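Local atomic coordinates of GTPase activator-like protein (Chaetomium thermophilum, PDB entry 6SSH), a protein that probably stimulates GTP hydrolysis by a Ras-like small GTPase through its TSC2-type Rap/Ran-GAP domain, the part of the longer protein present here. Residues 27-32 / 152-157; 94-99 / 119-124; 127-132 / 188-193; 51-54 / 59-62; 65-68 / 73-76. All coordinates share one frame; numbering follows the deposited sequence.

Contact 1 of 5, residues 27-32 / 152-157; sequences SPDYHR and EQRFVM
Arg154 and Asp29 meet head to head in a two-pronged salt bridge, which makes up most of this small surface contact. The guanidinium comes end-on: NH2 donates to Asp29 OD1 (2.8 Å) and NH1 donates to Asp29 OD2 (2.8 Å), both on the syn sides of the carboxylate. The fit is not flat, since the two planes are turned 34° apart and the NH1 prong is tilted from the guanidinium plane. Arg154 comes from the loop just before strand 155-162, and the bend at its chi3 (-64°) turns the chain across to the helix.

Asp29 lies in the first turn of helix 28-37, behind Ser27, whose OG caps the helix by accepting from Tyr30 N (3.1 Å). Three residues on, Arg32 NH2 reaches back to Asp29 OD1 (2.8 Å) on its anti side; the oxygen is near the guanidinium plane, but the nitrogen is tilted well out of the carboxylate plane. OD1 therefore takes two arginine donors, and Arg32 NH2 and Arg154 NH2 stand 4.1 Å apart because both converge on it. A short acid suits this turn, and with two arginines around it Asp29 probably stays ionised, tying the helix start to the loop before strand 155-162.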
# COMPACT_ATOMS: atom_id res chain seq x y z
N SER A 27 3.51 12.62 0.63
CA SER A 27 3.97 13.68 -0.27
C SER A 27 2.95 13.92 -1.37
O SER A 27 2.09 13.10 -1.62
CB SER A 27 5.27 13.24 -0.93
OG SER A 27 4.94 12.12 -1.78
N PRO A 28 3.10 15.04 -2.08
CA PRO A 28 2.16 15.31 -3.17
C PRO A 28 2.18 14.20 -4.22
O PRO A 28 1.10 13.82 -4.70
CB PRO A 28 2.67 16.63 -3.74
CG PRO A 28 3.23 17.35 -2.48
CD PRO A 28 3.92 16.23 -1.74
N ASP A 29 3.35 13.68 -4.58
CA ASP A 29 3.38 12.61 -5.59
C ASP A 29 2.71 11.34 -5.08
O ASP A 29 2.01 10.64 -5.83
CB ASP A 29 4.82 12.29 -6.01
CG ASP A 29 5.43 13.33 -6.91
OD1 ASP A 29 4.71 14.12 -7.56
OD2 ASP A 29 6.67 13.31 -6.96
N TYR A 30 2.88 11.04 -3.79
CA TYR A 30 2.19 9.92 -3.19
C TYR A 30 0.68 10.05 -3.26
O TYR A 30 -0.05 9.13 -3.63
CB TYR A 30 2.65 9.77 -1.72
CG TYR A 30 1.74 8.92 -0.86
CD1 TYR A 30 1.76 7.55 -0.87
CD2 TYR A 30 0.84 9.53 0.00
CE1 TYR A 30 0.94 6.80 -0.05
CE2 TYR A 30 0.04 8.80 0.82
CZ TYR A 30 0.07 7.45 0.82
OH TYR A 30 -0.74 6.70 1.63
N HIS A 31 0.20 11.26 -2.95
CA HIS A 31 -1.25 11.51 -3.05
C HIS A 31 -1.78 11.42 -4.47
O HIS A 31 -2.86 10.92 -4.71
CB HIS A 31 -1.63 12.83 -2.35
CG HIS A 31 -1.60 12.68 -0.86
ND1 HIS A 31 -2.59 12.01 -0.18
CD2 HIS A 31 -0.67 13.00 0.07
CE1 HIS A 31 -2.28 11.94 1.11
NE2 HIS A 31 -1.13 12.55 1.30
N ARG A 32 -1.02 11.90 -5.45
CA ARG A 32 -1.47 11.78 -6.85
C ARG A 32 -1.46 10.30 -7.25
O ARG A 32 -2.33 9.84 -7.97
CB ARG A 32 -0.62 12.63 -7.76
CG ARG A 32 -1.00 14.09 -7.70
CD ARG A 32 -0.24 14.87 -8.80
NE ARG A 32 1.14 15.09 -8.38
CZ ARG A 32 1.55 16.14 -7.66
NH1 ARG A 32 0.69 17.08 -7.29
NH2 ARG A 32 2.82 16.23 -7.28
N GLU A 152 5.36 12.12 -16.88
CA GLU A 152 6.16 11.24 -17.73
C GLU A 152 7.66 11.52 -17.60
O GLU A 152 8.48 10.78 -18.13
CB GLU A 152 5.75 11.38 -19.21
CG GLU A 152 4.36 10.84 -19.48
CD GLU A 152 3.90 11.09 -20.90
OE1 GLU A 152 3.91 12.26 -21.34
OE2 GLU A 152 3.55 10.11 -21.58
N GLN A 153 8.00 12.60 -16.91
CA GLN A 153 9.38 13.05 -16.80
C GLN A 153 9.97 12.82 -15.41
O GLN A 153 11.16 13.10 -15.20
CB GLN A 153 9.44 14.56 -17.10
CG GLN A 153 9.06 14.95 -18.54
CD GLN A 153 9.25 16.45 -18.81
OE1 GLN A 153 9.65 17.22 -17.92
NE2 GLN A 153 8.96 16.87 -20.04
N ARG A 154 9.18 12.27 -14.49
CA ARG A 154 9.64 11.98 -13.13
C ARG A 154 9.41 10.53 -12.82
O ARG A 154 8.38 10.00 -13.19
CB ARG A 154 8.95 12.92 -12.17
CG ARG A 154 9.32 14.36 -12.59
CD ARG A 154 9.15 15.35 -11.49
NE ARG A 154 7.75 15.42 -11.15
CZ ARG A 154 7.24 15.11 -9.97
NH1 ARG A 154 8.03 14.79 -8.95
NH2 ARG A 154 5.94 15.21 -9.81
N PHE A 155 10.33 9.90 -12.08
CA PHE A 155 10.38 8.46 -11.98
C PHE A 155 10.53 7.97 -10.57
O PHE A 155 10.99 8.74 -9.68
CB PHE A 155 11.51 7.91 -12.86
CG PHE A 155 11.33 8.21 -14.32
CD1 PHE A 155 11.70 9.44 -14.85
CD2 PHE A 155 10.77 7.25 -15.16
CE1 PHE A 155 11.47 9.75 -16.19
CE2 PHE A 155 10.55 7.54 -16.51
CZ PHE A 155 10.90 8.78 -17.01
N VAL A 156 10.16 6.71 -10.38
CA VAL A 156 10.41 5.99 -9.13
C VAL A 156 11.04 4.64 -9.48
O VAL A 156 10.98 4.17 -10.62
CB VAL A 156 9.14 5.75 -8.31
CG1 VAL A 156 8.46 7.08 -7.97
CG2 VAL A 156 8.19 4.86 -9.04
N MET A 157 11.67 4.01 -8.51
CA MET A 157 12.06 2.64 -8.54
C MET A 157 11.01 1.79 -7.91
O MET A 157 10.46 2.17 -6.87
CB MET A 157 13.39 2.45 -7.84
CG MET A 157 14.52 3.30 -8.44
SD MET A 157 14.77 3.17 -10.24
CE MET A 157 15.06 1.42 -10.31

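Contact 2 of 5, residues 94-99 / 119-124; sequences MKKRHI and TFPSQF. With EDO (1,2-ethanediol), chain D.
Lys96 NZ makes the one polar bond of this contact, donating to Pro121 O at 2.9 Å in the conformer described, one of two deposited. The amine approaches the carbonyl obliquely, at a C=O...N angle of 145° and tilted from the carbonyl plane. Because CG is anti to the backbone N (chi1 -177°) and the chain then bends at chi2 and chi4, the ammonium swings from the flank of the helix to the loop. There it also forms a salt bridge with Glu17, its stronger partner, so the lysine joins helix 93-99, loop 119-124 and helix 17-21. A long, flexible cation suits this three-way meeting.

The helix ends in His98 and Ile99, the start of the sequence His-Ile-Gly-Asn-Asp. In Rap1GAP the matching sequence, at a helix, presents the catalytic asparagine thumb; the equivalent here is probably Asn101, so the contact probably flanks the catalytic region. The loop opposite links strands 104-109 and 127-134.

Apolar packing lies on the inner side. Ile99 CD1 touches Phe120 CB at 4.2 Å, and both side chains also rest on Ile8 of strand 2-10, which gives these branched and aromatic groups a buried seat. One face of the Phe120 ring is covered by its neighbour Thr119, with CG2 3.7 Å above the ring plane and over its centre.

Within the loop, Ser122 OG accepts from Phe124 N (2.9 Å), an ST turn, and is also bonded to Gly100 O just past the helix. At the far end, Thr119 OG1 holds an ethanediol molecule, accepting from its O2 at 2.7 Å.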
# COMPACT_ATOMS: atom_id res chain seq x y z
N MET A 94 -5.14 -0.24 15.50
CA MET A 94 -6.28 -0.21 14.60
C MET A 94 -5.83 -0.14 13.12
O MET A 94 -6.56 -0.58 12.25
CB MET A 94 -7.27 0.87 14.99
CG MET A 94 -7.90 0.68 16.35
SD MET A 94 -8.80 -0.88 16.46
CE MET A 94 -9.49 -0.64 18.03
N LYS A 95 -4.64 0.41 12.85
CA LYS A 95 -4.10 0.37 11.48
C LYS A 95 -3.37 -0.93 11.25
O LYS A 95 -3.52 -1.53 10.16
CB LYS A 95 -3.13 1.51 11.26
CG LYS A 95 -3.73 2.88 11.57
CD LYS A 95 -2.93 4.01 10.93
CE LYS A 95 -3.30 5.40 11.45
NZ LYS A 95 -2.69 6.49 10.65
N LYS A 96 -2.61 -1.43 12.19
CA LYS A 96 -1.85 -2.68 12.05
C LYS A 96 -2.75 -3.83 11.76
O LYS A 96 -2.35 -4.79 11.04
CB LYS A 96 -0.94 -2.94 13.26
CG LYS A 96 -0.05 -4.12 13.25
CD LYS A 96 0.94 -4.13 12.09
CE LYS A 96 1.75 -5.41 11.97
NZ LYS A 96 2.70 -5.60 13.07
N ARG A 97 -3.97 -3.83 12.30
CA ARG A 97 -4.85 -4.98 12.11
C ARG A 97 -5.18 -5.16 10.63
O ARG A 97 -5.48 -6.32 10.24
CB ARG A 97 -6.13 -4.88 12.94
CG ARG A 97 -7.21 -3.95 12.34
CD ARG A 97 -8.41 -3.87 13.31
NE ARG A 97 -9.65 -3.54 12.63
CZ ARG A 97 -10.06 -2.32 12.38
NH1 ARG A 97 -11.21 -2.16 11.79
NH2 ARG A 97 -9.34 -1.25 12.65
N HIS A 98 -5.15 -4.10 9.86
CA HIS A 98 -5.39 -4.24 8.42
C HIS A 98 -4.13 -4.70 7.71
O HIS A 98 -4.12 -5.78 7.13
CB HIS A 98 -5.89 -2.94 7.82
CG HIS A 98 -7.13 -2.45 8.45
ND1 HIS A 98 -8.31 -3.14 8.32
CD2 HIS A 98 -7.39 -1.33 9.14
CE1 HIS A 98 -9.25 -2.46 8.99
NE2 HIS A 98 -8.71 -1.38 9.50
N ILE A 99 -3.06 -3.92 7.80
CA ILE A 99 -1.86 -4.27 7.01
C ILE A 99 -1.21 -5.54 7.53
O ILE A 99 -0.66 -6.29 6.70
CB ILE A 99 -0.90 -3.08 6.86
CG1 ILE A 99 -0.35 -2.72 8.22
CG2 ILE A 99 -1.63 -1.90 6.11
CD1 ILE A 99 1.06 -3.02 8.33
N THR A 119 10.24 -4.62 8.66
CA THR A 119 9.67 -3.36 9.20
C THR A 119 8.32 -3.53 9.85
O THR A 119 8.05 -2.85 10.84
CB THR A 119 9.64 -2.25 8.14
OG1 THR A 119 10.96 -2.02 7.68
CG2 THR A 119 9.10 -0.95 8.72
N PHE A 120 7.47 -4.44 9.35
CA PHE A 120 6.09 -4.53 9.79
C PHE A 120 5.83 -6.00 10.13
O PHE A 120 5.15 -6.73 9.39
CB PHE A 120 5.12 -4.11 8.67
CG PHE A 120 5.39 -2.75 8.10
CD1 PHE A 120 5.09 -1.59 8.83
CD2 PHE A 120 5.88 -2.61 6.85
CE1 PHE A 120 5.35 -0.34 8.25
CE2 PHE A 120 6.11 -1.38 6.27
CZ PHE A 120 5.88 -0.26 6.99
N PRO A 121 6.37 -6.47 11.24
CA PRO A 121 6.33 -7.91 11.52
C PRO A 121 4.92 -8.51 11.51
O PRO A 121 3.99 -8.06 12.14
CB PRO A 121 7.01 -8.05 12.90
CG PRO A 121 7.17 -6.67 13.42
CD PRO A 121 7.06 -5.69 12.29
N SER A 122 4.78 -9.56 10.72
CA SER A 122 3.55 -10.27 10.61
C SER A 122 3.86 -11.54 9.88
O SER A 122 4.47 -11.49 8.79
CB SER A 122 2.51 -9.53 9.78
OG SER A 122 1.39 -10.40 9.65
N GLN A 123 3.30 -12.61 10.39
CA GLN A 123 3.38 -13.88 9.69
C GLN A 123 2.49 -13.96 8.46
O GLN A 123 2.51 -14.99 7.79
CB GLN A 123 3.00 -15.03 10.62
CG GLN A 123 1.60 -15.04 11.10
CD GLN A 123 1.43 -16.00 12.26
OE1 GLN A 123 2.20 -16.96 12.40
NE2 GLN A 123 0.45 -15.74 13.12
N PHE A 124 1.67 -12.95 8.20
CA PHE A 124 0.79 -12.94 7.01
C PHE A 124 1.27 -12.01 5.91
O PHE A 124 0.74 -12.04 4.78
CB PHE A 124 -0.62 -12.65 7.41
CG PHE A 124 -1.14 -13.59 8.46
CD1 PHE A 124 -1.52 -13.11 9.71
CD2 PHE A 124 -1.17 -14.96 8.24
CE1 PHE A 124 -1.96 -13.96 10.70
CE2 PHE A 124 -1.62 -15.84 9.25
CZ PHE A 124 -2.01 -15.32 10.48
C1 EDO D . 12.95 2.30 6.24
O1 EDO D . 13.77 2.95 7.20
C2 EDO D . 12.14 1.29 7.01
O2 EDO D . 12.17 0.05 6.35

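Contact 3 of 5, residues 127-132 / 188-193; sequences VYIVIT and RLLALN
With CG1 of Ile129 set beside its backbone N (chi1 -62°) and chi2 extended at 160°, the CD1 methyl is pushed outward from strand 127-134 to the helix surface, while the CG of Leu190, also beside its own N (chi1 -68°), brings a methyl back to the strand. This is helix-on-sheet packing of an alpha/beta fold: the long helix 183-201 lies against one face of the mixed sheet, the face to which Ile129 points. Ile129 and Ala191 have the nearest alpha carbons, 7.3 Å apart, a close approach that the small alanine permits.

Ile129 carries the contact with both branches. CD1 works into the helix surface between Leu190 and Ala191, lying 3.9 Å from Leu190 CB and 3.8 Å from Ala191 CB. A beta-branched isoleucine suits this place, being comfortable in a strand and having a second arm besides the long one. The contact is apolar and largely buried, so it is held by close fit and the exclusion of water. Around it Val187 of the same helix and Val158 of strand 155-162 pack against Ile129, and Leu190 also touches Val158. On the other side of the sheet the neighbouring residues Tyr128 and Val130 pack on Phe115.

The shorter branch meets the leucine more loosely, Ile129 CG2 lying 4.1 Å from Leu190 CD1, whereas CD1 comes to 3.6 Å from Ala191 CA.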
# COMPACT_ATOMS: atom_id res chain seq x y z
N VAL A 127 4.42 -10.31 0.66
CA VAL A 127 4.97 -9.50 -0.42
C VAL A 127 4.86 -8.04 -0.08
O VAL A 127 3.77 -7.59 0.34
CB VAL A 127 4.15 -9.71 -1.75
CG1 VAL A 127 4.74 -8.85 -2.90
CG2 VAL A 127 4.16 -11.20 -2.16
N TYR A 128 5.94 -7.29 -0.30
CA TYR A 128 5.94 -5.83 -0.28
C TYR A 128 6.31 -5.34 -1.69
O TYR A 128 7.30 -5.80 -2.30
CB TYR A 128 6.94 -5.25 0.73
CG TYR A 128 6.61 -5.64 2.15
CD1 TYR A 128 7.37 -6.60 2.81
CD2 TYR A 128 5.49 -5.10 2.79
CE1 TYR A 128 7.11 -6.97 4.08
CE2 TYR A 128 5.21 -5.49 4.09
CZ TYR A 128 5.99 -6.43 4.69
OH TYR A 128 5.74 -6.87 6.01
N ILE A 129 5.53 -4.44 -2.22
CA ILE A 129 5.78 -3.73 -3.48
C ILE A 129 6.32 -2.39 -3.10
O ILE A 129 5.56 -1.55 -2.56
CB ILE A 129 4.55 -3.61 -4.35
CG1 ILE A 129 4.05 -4.98 -4.74
CG2 ILE A 129 4.83 -2.75 -5.59
CD1 ILE A 129 2.65 -5.02 -5.19
N VAL A 130 7.62 -2.17 -3.20
CA VAL A 130 8.29 -1.00 -2.62
C VAL A 130 8.55 0.05 -3.70
O VAL A 130 9.22 -0.25 -4.71
CB VAL A 130 9.57 -1.37 -1.94
CG1 VAL A 130 10.15 -0.18 -1.29
CG2 VAL A 130 9.37 -2.51 -0.94
N ILE A 131 8.04 1.24 -3.54
CA ILE A 131 8.15 2.39 -4.45
C ILE A 131 9.14 3.34 -3.81
O ILE A 131 8.90 3.80 -2.70
CB ILE A 131 6.82 3.11 -4.64
CG1 ILE A 131 5.79 2.18 -5.25
CG2 ILE A 131 7.00 4.40 -5.46
CD1 ILE A 131 4.33 2.64 -5.14
N THR A 132 10.23 3.68 -4.47
CA THR A 132 11.21 4.60 -3.93
C THR A 132 11.46 5.68 -4.96
O THR A 132 12.04 5.37 -6.02
CB THR A 132 12.53 3.88 -3.62
OG1 THR A 132 12.27 2.74 -2.80
CG2 THR A 132 13.47 4.76 -2.88
N ARG A 188 -0.69 -1.61 -9.50
CA ARG A 188 -1.93 -2.31 -9.27
C ARG A 188 -1.84 -3.69 -9.90
O ARG A 188 -2.27 -4.68 -9.28
CB ARG A 188 -3.11 -1.49 -9.83
CG ARG A 188 -4.45 -1.93 -9.35
CD ARG A 188 -5.57 -1.09 -9.92
NE ARG A 188 -5.36 -0.67 -11.29
CZ ARG A 188 -5.23 0.58 -11.72
NH1 ARG A 188 -5.30 1.66 -10.92
NH2 ARG A 188 -5.00 0.71 -12.97
N LEU A 189 -1.28 -3.85 -11.11
CA LEU A 189 -1.10 -5.15 -11.70
C LEU A 189 -0.18 -6.04 -10.86
O LEU A 189 -0.47 -7.23 -10.60
CB LEU A 189 -0.58 -5.01 -13.14
CG LEU A 189 -0.52 -6.34 -13.85
CD1 LEU A 189 -1.87 -6.96 -13.86
CD2 LEU A 189 0.02 -6.13 -15.30
N LEU A 190 0.94 -5.49 -10.37
CA LEU A 190 1.80 -6.28 -9.50
C LEU A 190 1.03 -6.72 -8.25
O LEU A 190 1.20 -7.86 -7.81
CB LEU A 190 3.01 -5.46 -9.02
CG LEU A 190 4.06 -5.07 -10.03
CD1 LEU A 190 5.18 -4.25 -9.39
CD2 LEU A 190 4.65 -6.30 -10.65
N ALA A 191 0.24 -5.83 -7.67
CA ALA A 191 -0.48 -6.17 -6.44
C ALA A 191 -1.51 -7.24 -6.71
O ALA A 191 -1.69 -8.18 -5.89
CB ALA A 191 -1.12 -4.93 -5.87
N LEU A 192 -2.24 -7.16 -7.82
CA LEU A 192 -3.21 -8.18 -8.15
C LEU A 192 -2.53 -9.54 -8.33
O LEU A 192 -2.98 -10.55 -7.82
CB LEU A 192 -3.98 -7.79 -9.41
CG LEU A 192 -5.16 -8.69 -9.75
CD1 LEU A 192 -6.12 -8.87 -8.57
CD2 LEU A 192 -5.88 -8.07 -10.95
N ASN A 193 -1.46 -9.60 -9.11
CA ASN A 193 -0.76 -10.83 -9.32
C ASN A 193 -0.23 -11.37 -7.99
O ASN A 193 -0.35 -12.54 -7.68
CB ASN A 193 0.37 -10.61 -10.33
CG ASN A 193 -0.19 -10.35 -11.77
OD1 ASN A 193 -1.34 -10.65 -12.05
ND2 ASN A 193 0.60 -9.75 -12.61

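Contact 4 of 5, residues 51-54 / 59-62; sequences QGLD and MDGQ. With EDO (1,2-ethanediol), chain B.
Asp54 and Met59 run across each other at about a right angle, the carboxylate of Asp54 turned to the backbone of Met59. Both sit in the long loop between strands 39-42 and 63-68, where Asp54 makes an Asx turn, OD1 accepting from Val56 N two residues on. Its CG is anti to the backbone N (chi1 -176°), which carries OD2 over the following turn to Met59 N, 2.9 Å away and nearly straight at 167°. The anti lone pair of OD2 is the one used there, and Asn57 N is a further donor to the same oxygen. A short acid suits a site where several backbone N-H groups converge.

Asp60 returns the favour from the other segment: its OD2, again by the anti lone pair, accepts from Asp54 N at 2.9 Å. Its other oxygen, OD1, is taken by Arg97 and His98 of helix 93-99, with Arg97 as a salt-bridge partner, so this buried carboxylate ties the loop to that helix. Leu53 crosses Asp60 obliquely, CD2 lying 3.8 Å from Asp60 CB; its apolar end also packs on Val75 and His77 of strand 73-78.

Gly52 and Gly61 have positive phi values, backbone shapes in which a beta carbon would press on the preceding carbonyl oxygen. Beyond Gly61, Gln62 N donates to an ethanediol. A water molecule bridges the two segments: it donates to Asp54 O and Gly61 O, each at 2.8 Å, and accepts from Asp60 N at 2.9 Å.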
# COMPACT_ATOMS: atom_id res chain seq x y z
N GLN A 51 -13.71 -5.03 3.15
CA GLN A 51 -12.53 -5.78 3.53
C GLN A 51 -12.01 -5.38 4.88
O GLN A 51 -10.81 -5.24 5.12
CB GLN A 51 -11.46 -5.68 2.44
CG GLN A 51 -11.89 -6.24 1.11
CD GLN A 51 -11.94 -7.74 1.08
OE1 GLN A 51 -11.61 -8.42 2.04
NE2 GLN A 51 -12.41 -8.28 -0.04
N GLY A 52 -12.93 -5.30 5.83
CA GLY A 52 -12.58 -5.06 7.21
C GLY A 52 -12.60 -3.60 7.65
O GLY A 52 -12.51 -3.29 8.84
N LEU A 53 -12.65 -2.66 6.73
CA LEU A 53 -12.70 -1.23 7.08
C LEU A 53 -14.07 -0.89 7.64
O LEU A 53 -15.09 -1.28 7.08
CB LEU A 53 -12.38 -0.35 5.86
CG LEU A 53 -10.98 -0.47 5.28
CD1 LEU A 53 -10.93 0.27 3.97
CD2 LEU A 53 -9.96 0.05 6.24
N ASP A 54 -14.11 -0.14 8.73
CA ASP A 54 -15.36 0.16 9.41
C ASP A 54 -16.32 0.91 8.50
O ASP A 54 -16.01 1.96 7.97
CB ASP A 54 -15.05 1.03 10.63
CG ASP A 54 -16.31 1.35 11.50
OD1 ASP A 54 -17.25 0.57 11.52
OD2 ASP A 54 -16.20 2.38 12.15
N MET A 59 -14.27 4.58 12.06
CA MET A 59 -13.13 4.31 12.91
C MET A 59 -11.83 4.19 12.11
O MET A 59 -10.74 4.51 12.62
CB MET A 59 -13.37 3.00 13.66
CG MET A 59 -12.19 2.63 14.55
SD MET A 59 -12.58 1.14 15.51
CE MET A 59 -12.51 -0.17 14.37
N ASP A 60 -11.94 3.70 10.87
CA ASP A 60 -10.78 3.53 10.00
C ASP A 60 -10.67 4.69 9.00
O ASP A 60 -9.92 4.57 8.01
CB ASP A 60 -10.87 2.20 9.27
CG ASP A 60 -10.82 1.05 10.22
OD1 ASP A 60 -9.92 1.02 11.12
OD2 ASP A 60 -11.67 0.17 10.18
N GLY A 61 -11.37 5.79 9.23
CA GLY A 61 -11.35 6.92 8.33
C GLY A 61 -12.65 7.03 7.56
O GLY A 61 -13.37 6.05 7.45
N GLN A 62 -12.89 8.20 7.01
CA GLN A 62 -14.08 8.44 6.20
C GLN A 62 -13.99 7.86 4.80
O GLN A 62 -15.02 7.50 4.21
CB GLN A 62 -14.43 9.93 6.16
CG GLN A 62 -14.76 10.50 7.52
CD GLN A 62 -14.95 11.96 7.46
OE1 GLN A 62 -15.02 12.56 6.38
NE2 GLN A 62 -15.03 12.59 8.63
C1 EDO B . -9.95 10.64 7.04
O1 EDO B . -11.27 10.47 7.64
C2 EDO B . -9.94 10.17 5.59
O2 EDO B . -10.19 8.78 5.48
O HOH W 1 -13.85 3.63 8.72

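Contact 5 of 5, residues 65-68 / 73-76; sequences YCWR and EIVF. With EDO (1,2-ethanediol), chain E.
Trp67 and Ile74 pair through both their backbone polar groups: Trp67 N donates to Ile74 O at 2.9 Å, and Ile74 N to Trp67 O at 2.8 Å. Both bonds are nearly straight, and the first lies in the carbonyl plane. Two residues along each strand, Phe76 N donates to Tyr65 O at 3.1 Å, almost head-on to the carbonyl.

These bonds zip up an antiparallel hairpin of strands 63-68 and 73-78, in which Trp67-Ile74 is a hydrogen-bonded pair, while Cys66-Val75 and Arg68-Glu73 are non-hydrogen-bonded. Of these last four, Cys66 bonds outward to Ala39 of strand 39-42, and Val75 and Glu73 bond to strand 2-10, so the hairpin sits within the sheet.

On the face of Trp67 and Ile74, Trp67 CD1 touches Ile74 CD1 at 4.0 Å. The indole NE1 donates to Asp69, just past the strand, and the ring takes a cation-pi contact from Arg188 of helix 183-201. Phe76 turns its ring edge to the neighbouring carbonyl, Phe76 CD1 lying 3.3 Å from Tyr65 O. Ile74 CG2 sits over one face of that ring; a flat apolar group suits this buried spot beside Val5 and Val7.

On the face of Cys66 and Val75, Arg68 and Glu73 run side by side, CG to CG 4.1 Å. Arg68 NE and Glu73 OE2 remain 4.5 Å apart, attracting by charge without a hydrogen bond. At the other end of the strand, Tyr65 OH lies 3.0 Å from O1 of an ethanediol.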
# COMPACT_ATOMS: atom_id res chain seq x y z
N TYR A 65 -9.51 4.16 -0.97
CA TYR A 65 -9.41 4.06 -2.40
C TYR A 65 -9.73 2.62 -2.82
O TYR A 65 -9.27 1.67 -2.17
CB TYR A 65 -7.99 4.48 -2.88
CG TYR A 65 -7.73 5.95 -2.71
CD1 TYR A 65 -7.24 6.45 -1.51
CD2 TYR A 65 -8.03 6.86 -3.72
CE1 TYR A 65 -7.07 7.79 -1.34
CE2 TYR A 65 -7.85 8.20 -3.57
CZ TYR A 65 -7.34 8.66 -2.37
OH TYR A 65 -7.15 10.02 -2.24
N CYS A 66 -10.48 2.50 -3.92
CA CYS A 66 -10.95 1.18 -4.36
C CYS A 66 -10.85 1.08 -5.88
O CYS A 66 -11.08 2.03 -6.60
CB CYS A 66 -12.42 0.96 -3.96
SG CYS A 66 -12.71 1.03 -2.19
N TRP A 67 -10.64 -0.15 -6.33
CA TRP A 67 -10.59 -0.45 -7.77
C TRP A 67 -11.50 -1.58 -8.13
O TRP A 67 -11.60 -2.53 -7.37
CB TRP A 67 -9.16 -0.86 -8.13
CG TRP A 67 -9.02 -1.47 -9.47
CD1 TRP A 67 -9.09 -2.81 -9.79
CD2 TRP A 67 -8.84 -0.77 -10.63
NE1 TRP A 67 -8.93 -2.96 -11.13
CE2 TRP A 67 -8.77 -1.72 -11.69
CE3 TRP A 67 -8.67 0.57 -10.94
CZ2 TRP A 67 -8.56 -1.38 -13.03
CZ3 TRP A 67 -8.44 0.92 -12.28
CH2 TRP A 67 -8.41 -0.04 -13.31
N ARG A 68 -12.10 -1.54 -9.31
CA ARG A 68 -12.92 -2.64 -9.77
C ARG A 68 -12.70 -2.83 -11.26
O ARG A 68 -12.49 -1.85 -12.00
CB ARG A 68 -14.42 -2.28 -9.61
CG ARG A 68 -15.44 -3.24 -10.07
CD ARG A 68 -16.83 -2.76 -9.56
NE ARG A 68 -17.95 -3.40 -10.25
CZ ARG A 68 -19.20 -3.02 -10.13
NH1 ARG A 68 -19.52 -1.99 -9.37
NH2 ARG A 68 -20.14 -3.68 -10.79
N GLU A 73 -12.30 -6.95 -7.52
CA GLU A 73 -12.34 -5.69 -6.81
C GLU A 73 -11.11 -5.68 -5.91
O GLU A 73 -10.68 -6.75 -5.43
CB GLU A 73 -13.57 -5.55 -5.90
CG GLU A 73 -14.88 -5.32 -6.63
CD GLU A 73 -16.07 -5.26 -5.72
OE1 GLU A 73 -15.94 -5.10 -4.47
OE2 GLU A 73 -17.19 -5.41 -6.25
N ILE A 74 -10.54 -4.51 -5.70
CA ILE A 74 -9.48 -4.35 -4.69
C ILE A 74 -9.91 -3.22 -3.79
O ILE A 74 -10.19 -2.13 -4.24
CB ILE A 74 -8.10 -3.96 -5.29
CG1 ILE A 74 -7.73 -4.89 -6.41
CG2 ILE A 74 -7.05 -3.90 -4.20
CD1 ILE A 74 -6.46 -4.36 -7.18
N VAL A 75 -9.87 -3.46 -2.47
CA VAL A 75 -10.00 -2.41 -1.47
C VAL A 75 -8.60 -2.18 -0.93
O VAL A 75 -7.94 -3.14 -0.46
CB VAL A 75 -10.93 -2.81 -0.34
CG1 VAL A 75 -10.95 -1.73 0.74
CG2 VAL A 75 -12.33 -3.04 -0.86
N PHE A 76 -8.13 -0.94 -1.01
CA PHE A 76 -6.82 -0.59 -0.44
C PHE A 76 -7.00 -0.19 1.03
O PHE A 76 -8.02 0.43 1.42
CB PHE A 76 -6.15 0.52 -1.24
CG PHE A 76 -5.79 0.06 -2.65
CD1 PHE A 76 -6.62 0.38 -3.70
CD2 PHE A 76 -4.68 -0.77 -2.86
CE1 PHE A 76 -6.32 -0.07 -5.00
CE2 PHE A 76 -4.38 -1.20 -4.14
CZ PHE A 76 -5.22 -0.86 -5.19
C1 EDO E . -7.95 12.48 0.65
O1 EDO E . -7.05 11.36 0.41
C2 EDO E . -9.40 12.18 1.09
O2 EDO E . -9.50 11.48 2.34

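Overall arrangement
Along the chain, contacts 4, 5 and 2 close in turn, all nested inside the long loop spanned by contact 1; contact 3 opens after contact 2 and crosses contact 1. Contacts 1, 3 and 5 reach the same mixed eight-stranded sheet: the strands of contacts 1 and 3 are neighbours and touch, with centres about 15 Å apart, while contact 5 meets contact 3 through Arg188 and Trp67, about 14 Å centre to centre. Contacts 2 and 4 lie about 15 Å apart at their centres, linked by the Arg97-Asp60 salt bridge. Contacts 1 and 2 stand on opposite sides of the chain's centre, about 25 Å between centres, so the surface salt bridge is remote from the probable catalytic region.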